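Local coordinates for protein AT-less polyketide synthase (Streptomyces platensis subsp. rosaceus, PDB 4QYR) that serves as a ketosynthase domain of an AT-less modular polyketide synthase of isomigrastatin biosynthesis, probably catalysing decarboxylative chain-extending condensation of carrier-bound acyl units, at residues P336-L344 with D391-R401. Residues are numbered along the deposited sequence; the frame is centred on the assembly and turned at random.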
loop_
_atom_site.group_PDB
_atom_site.type_symbol
_atom_site.label_atom_id
_atom_site.label_comp_id
_atom_site.label_asym_id
_atom_site.label_seq_id
_atom_site.Cartn_x
_atom_site.Cartn_y
_atom_site.Cartn_z
ATOM N N PRO A 336 -12.965 -34.702 -15.582
ATOM C CA PRO A 336 -12.794 -33.408 -16.263
ATOM C C PRO A 336 -13.861 -32.372 -15.903
ATOM O O PRO A 336 -13.515 -31.221 -15.654
ATOM C CB PRO A 336 -12.876 -33.775 -17.753
ATOM C CG PRO A 336 -13.548 -35.108 -17.795
ATOM C CD PRO A 336 -13.115 -35.808 -16.545
ATOM N N HIS A 337 -15.128 -32.771 -15.864
ATOM C CA HIS A 337 -16.196 -31.826 -15.561
ATOM C C HIS A 337 -16.699 -31.968 -14.120
ATOM O O HIS A 337 -16.634 -33.049 -13.532
ATOM C CB HIS A 337 -17.352 -31.994 -16.551
ATOM C CG HIS A 337 -18.395 -30.922 -16.444
ATOM N ND1 HIS A 337 -18.104 -29.648 -16.008
ATOM C CD2 HIS A 337 -19.720 -30.937 -16.717
ATOM C CE1 HIS A 337 -19.211 -28.920 -16.011
ATOM N NE2 HIS A 337 -20.203 -29.679 -16.439
ATOM N N ALA A 338 -17.193 -30.857 -13.570
ATOM C CA ALA A 338 -17.681 -30.776 -12.195
ATOM C C ALA A 338 -18.764 -31.807 -11.883
ATOM O O ALA A 338 -19.465 -32.268 -12.781
ATOM C CB ALA A 338 -18.207 -29.366 -11.919
ATOM N N ALA A 339 -18.894 -32.159 -10.604
ATOM C CA ALA A 339 -19.945 -33.071 -10.152
ATOM C C ALA A 339 -21.321 -32.399 -10.211
ATOM O O ALA A 339 -22.308 -33.021 -10.600
ATOM C CB ALA A 339 -19.651 -33.565 -8.740
ATOM N N ARG A 340 -21.374 -31.130 -9.810
ATOM C CA ARG A 340 -22.584 -30.313 -9.926
ATOM C C ARG A 340 -22.233 -28.829 -10.094
ATOM O O ARG A 340 -21.146 -28.397 -9.704
ATOM C CB ARG A 340 -23.499 -30.521 -8.712
ATOM C CG ARG A 340 -22.817 -31.080 -7.481
ATOM C CD ARG A 340 -23.799 -31.877 -6.634
ATOM N NE ARG A 340 -23.168 -32.431 -5.437
ATOM C CZ ARG A 340 -22.485 -33.575 -5.416
ATOM N NH1 ARG A 340 -21.943 -34.003 -4.285
ATOM N NH2 ARG A 340 -22.339 -34.288 -6.527
ATOM N N PRO A 341 -23.143 -28.043 -10.694
ATOM C CA PRO A 341 -22.815 -26.641 -10.992
ATOM C C PRO A 341 -22.652 -25.765 -9.757
ATOM O O PRO A 341 -23.538 -25.686 -8.906
ATOM C CB PRO A 341 -24.013 -26.167 -11.819
ATOM C CG PRO A 341 -25.130 -27.095 -11.428
ATOM C CD PRO A 341 -24.471 -28.418 -11.211
ATOM N N CYS A 342 -21.510 -25.101 -9.676
ATOM C CA CYS A 342 -21.245 -24.153 -8.609
ATOM C C CYS A 342 -22.005 -22.850 -8.849
ATOM O O CYS A 342 -22.051 -22.354 -9.969
ATOM C CB CYS A 342 -19.745 -23.888 -8.503
ATOM S SG CYS A 342 -19.309 -22.436 -7.520
ATOM N N ALA A 343 -22.593 -22.297 -7.793
ATOM C CA ALA A 343 -23.375 -21.070 -7.891
ATOM C C ALA A 343 -22.504 -19.828 -8.095
ATOM O O ALA A 343 -21.347 -19.765 -7.657
ATOM C CB ALA A 343 -24.219 -20.909 -6.667
ATOM N N LEU A 344 -23.081 -18.822 -8.733
ATOM C CA LEU A 344 -22.322 -17.658 -9.164
ATOM C C LEU A 344 -23.117 -16.378 -8.979
ATOM O O LEU A 344 -24.335 -16.375 -9.172
ATOM C CB LEU A 344 -21.917 -17.834 -10.624
ATOM C CG LEU A 344 -21.129 -16.697 -11.216
ATOM C CD1 LEU A 344 -19.703 -16.795 -10.719
ATOM C CD2 LEU A 344 -21.180 -16.857 -12.688
ATOM N N ASP A 391 -20.820 -25.146 -20.880
ATOM C CA ASP A 391 -20.409 -26.418 -20.291
ATOM C C ASP A 391 -21.051 -26.750 -18.940
ATOM O O ASP A 391 -20.755 -27.792 -18.359
ATOM C CB ASP A 391 -18.883 -26.432 -20.147
ATOM C CG ASP A 391 -18.169 -26.455 -21.494
ATOM O OD1 ASP A 391 -18.651 -27.138 -22.426
ATOM O OD2 ASP A 391 -17.129 -25.773 -21.619
ATOM N N GLY A 392 -21.921 -25.872 -18.446
ATOM C CA GLY A 392 -22.644 -26.113 -17.203
ATOM C C GLY A 392 -21.808 -26.191 -15.928
ATOM O O GLY A 392 -22.195 -26.860 -14.966
ATOM N N GLY A 393 -20.667 -25.503 -15.909
ATOM C CA GLY A 393 -19.789 -25.529 -14.756
ATOM C C GLY A 393 -20.238 -24.577 -13.667
ATOM O O GLY A 393 -19.973 -24.806 -12.486
ATOM N N PHE A 394 -20.919 -23.507 -14.072
ATOM C CA PHE A 394 -21.316 -22.428 -13.167
ATOM C C PHE A 394 -22.720 -21.925 -13.445
ATOM O O PHE A 394 -23.060 -21.612 -14.583
ATOM C CB PHE A 394 -20.361 -21.245 -13.275
ATOM C CG PHE A 394 -19.004 -21.512 -12.721
ATOM C CD1 PHE A 394 -18.662 -21.055 -11.457
ATOM C CD2 PHE A 394 -18.057 -22.203 -13.466
ATOM C CE1 PHE A 394 -17.406 -21.290 -10.938
ATOM C CE2 PHE A 394 -16.801 -22.447 -12.954
ATOM C CZ PHE A 394 -16.472 -21.984 -11.684
ATOM N N GLU A 395 -23.524 -21.815 -12.396
ATOM C CA GLU A 395 -24.880 -21.320 -12.528
ATOM C C GLU A 395 -25.024 -19.938 -11.897
ATOM O O GLU A 395 -24.539 -19.696 -10.795
ATOM C CB GLU A 395 -25.844 -22.311 -11.887
ATOM C CG GLU A 395 -27.303 -22.108 -12.228
ATOM C CD GLU A 395 -28.207 -23.086 -11.481
ATOM O OE1 GLU A 395 -27.861 -24.289 -11.411
ATOM O OE2 GLU A 395 -29.261 -22.652 -10.961
ATOM N N VAL A 396 -25.676 -19.020 -12.597
ATOM C CA VAL A 396 -26.018 -17.747 -11.993
ATOM C C VAL A 396 -27.266 -17.919 -11.147
ATOM O O VAL A 396 -28.246 -18.487 -11.604
ATOM C CB VAL A 396 -26.275 -16.669 -13.032
ATOM C CG1 VAL A 396 -26.688 -15.379 -12.343
ATOM C CG2 VAL A 396 -25.055 -16.468 -13.891
ATOM N N VAL A 397 -27.221 -17.441 -9.907
ATOM C CA VAL A 397 -28.375 -17.481 -9.009
ATOM C C VAL A 397 -29.301 -16.316 -9.264
ATOM O O VAL A 397 -29.009 -15.192 -8.856
ATOM C CB VAL A 397 -27.944 -17.427 -7.535
ATOM C CG1 VAL A 397 -29.165 -17.467 -6.614
ATOM C CG2 VAL A 397 -26.989 -18.561 -7.229
ATOM N N ARG A 398 -30.418 -16.568 -9.929
ATOM C CA ARG A 398 -31.347 -15.489 -10.229
ATOM C C ARG A 398 -32.593 -15.652 -9.371
ATOM O O ARG A 398 -33.578 -14.926 -9.522
ATOM C CB ARG A 398 -31.683 -15.489 -11.718
ATOM C CG ARG A 398 -30.452 -15.429 -12.590
ATOM C CD ARG A 398 -30.802 -15.490 -14.062
ATOM N NE ARG A 398 -31.107 -16.841 -14.526
ATOM C CZ ARG A 398 -31.437 -17.139 -15.781
ATOM N NH1 ARG A 398 -31.495 -16.182 -16.693
ATOM N NH2 ARG A 398 -31.702 -18.388 -16.129
ATOM N N GLU A 399 -32.520 -16.619 -8.459
ATOM C CA GLU A 399 -33.656 -17.046 -7.656
ATOM C C GLU A 399 -33.205 -17.296 -6.221
ATOM O O GLU A 399 -32.324 -18.120 -5.982
ATOM C CB GLU A 399 -34.284 -18.325 -8.231
ATOM C CG GLU A 399 -33.346 -19.576 -8.371
ATOM C CD GLU A 399 -32.234 -19.476 -9.444
ATOM O OE1 GLU A 399 -32.006 -18.389 -10.001
ATOM O OE2 GLU A 399 -31.579 -20.504 -9.744
ATOM N N LEU A 400 -33.790 -16.589 -5.264
ATOM C CA LEU A 400 -33.462 -16.796 -3.857
ATOM C C LEU A 400 -33.553 -18.266 -3.453
ATOM O O LEU A 400 -34.634 -18.868 -3.495
ATOM C CB LEU A 400 -34.392 -15.962 -2.986
ATOM C CG LEU A 400 -34.309 -16.196 -1.476
ATOM C CD1 LEU A 400 -32.936 -15.844 -0.941
ATOM C CD2 LEU A 400 -35.379 -15.396 -0.767
ATOM N N ARG A 401 -32.427 -18.853 -3.064
ATOM C CA ARG A 401 -32.402 -20.281 -2.759
ATOM C C ARG A 401 -31.716 -20.596 -1.435
ATOM O O ARG A 401 -30.877 -19.842 -0.968
ATOM C CB ARG A 401 -31.709 -21.054 -3.884
ATOM C CG ARG A 401 -30.205 -21.096 -3.749
ATOM C CD ARG A 401 -29.569 -22.198 -4.577
ATOM N NE ARG A 401 -29.581 -21.924 -6.015
ATOM C CZ ARG A 401 -28.595 -22.282 -6.838
ATOM N NH1 ARG A 401 -27.521 -22.908 -6.351
ATOM N NH2 ARG A 401 -28.668 -21.999 -8.136
HETATM O O HOH W 1 -25.652 -24.563 -8.001
#
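C342 and F394 meet on one face of a parallel strand pair, sulfur against ring: SG lies 4.1 Å from CE1, approaching the aromatic group obliquely. With CG anti to its carbonyl carbon and beside the backbone N (chi1 -70°), the F394 ring lies near both this thiol and the CD1 methyl of L344, a bump on the same face. Next along, CD2 of L344 meets CG2 of V396 at 4.1 Å. L321 of helix 313-331 packs against both L344 and F394. Strand 394-396 is the outermost strand, within this chain, at this end of the large mixed sheet of the thiolase-like ketosynthase fold, and strand 342-345 joins it to strand 302-304. Backbone bonds stitch the pair: C342 N to G393 O, E395 N to C342 O (2.9 Å), and V397 N to L344 O, the last nearly straight at 169°. On the other face the small methyl of A343 is a low point against which CG2 of V397 (3.7 Å from CB) and NH1 of R401 pack. The R401 guanidinium also forms a salt bridge through NH2 to E395 OE2 (3.0 Å), while a water accepts a hydrogen bond from its NH1 and donates one to P341 O. The P341 ring lies alongside the extended E395 chain, CG 3.9 Å from OE1.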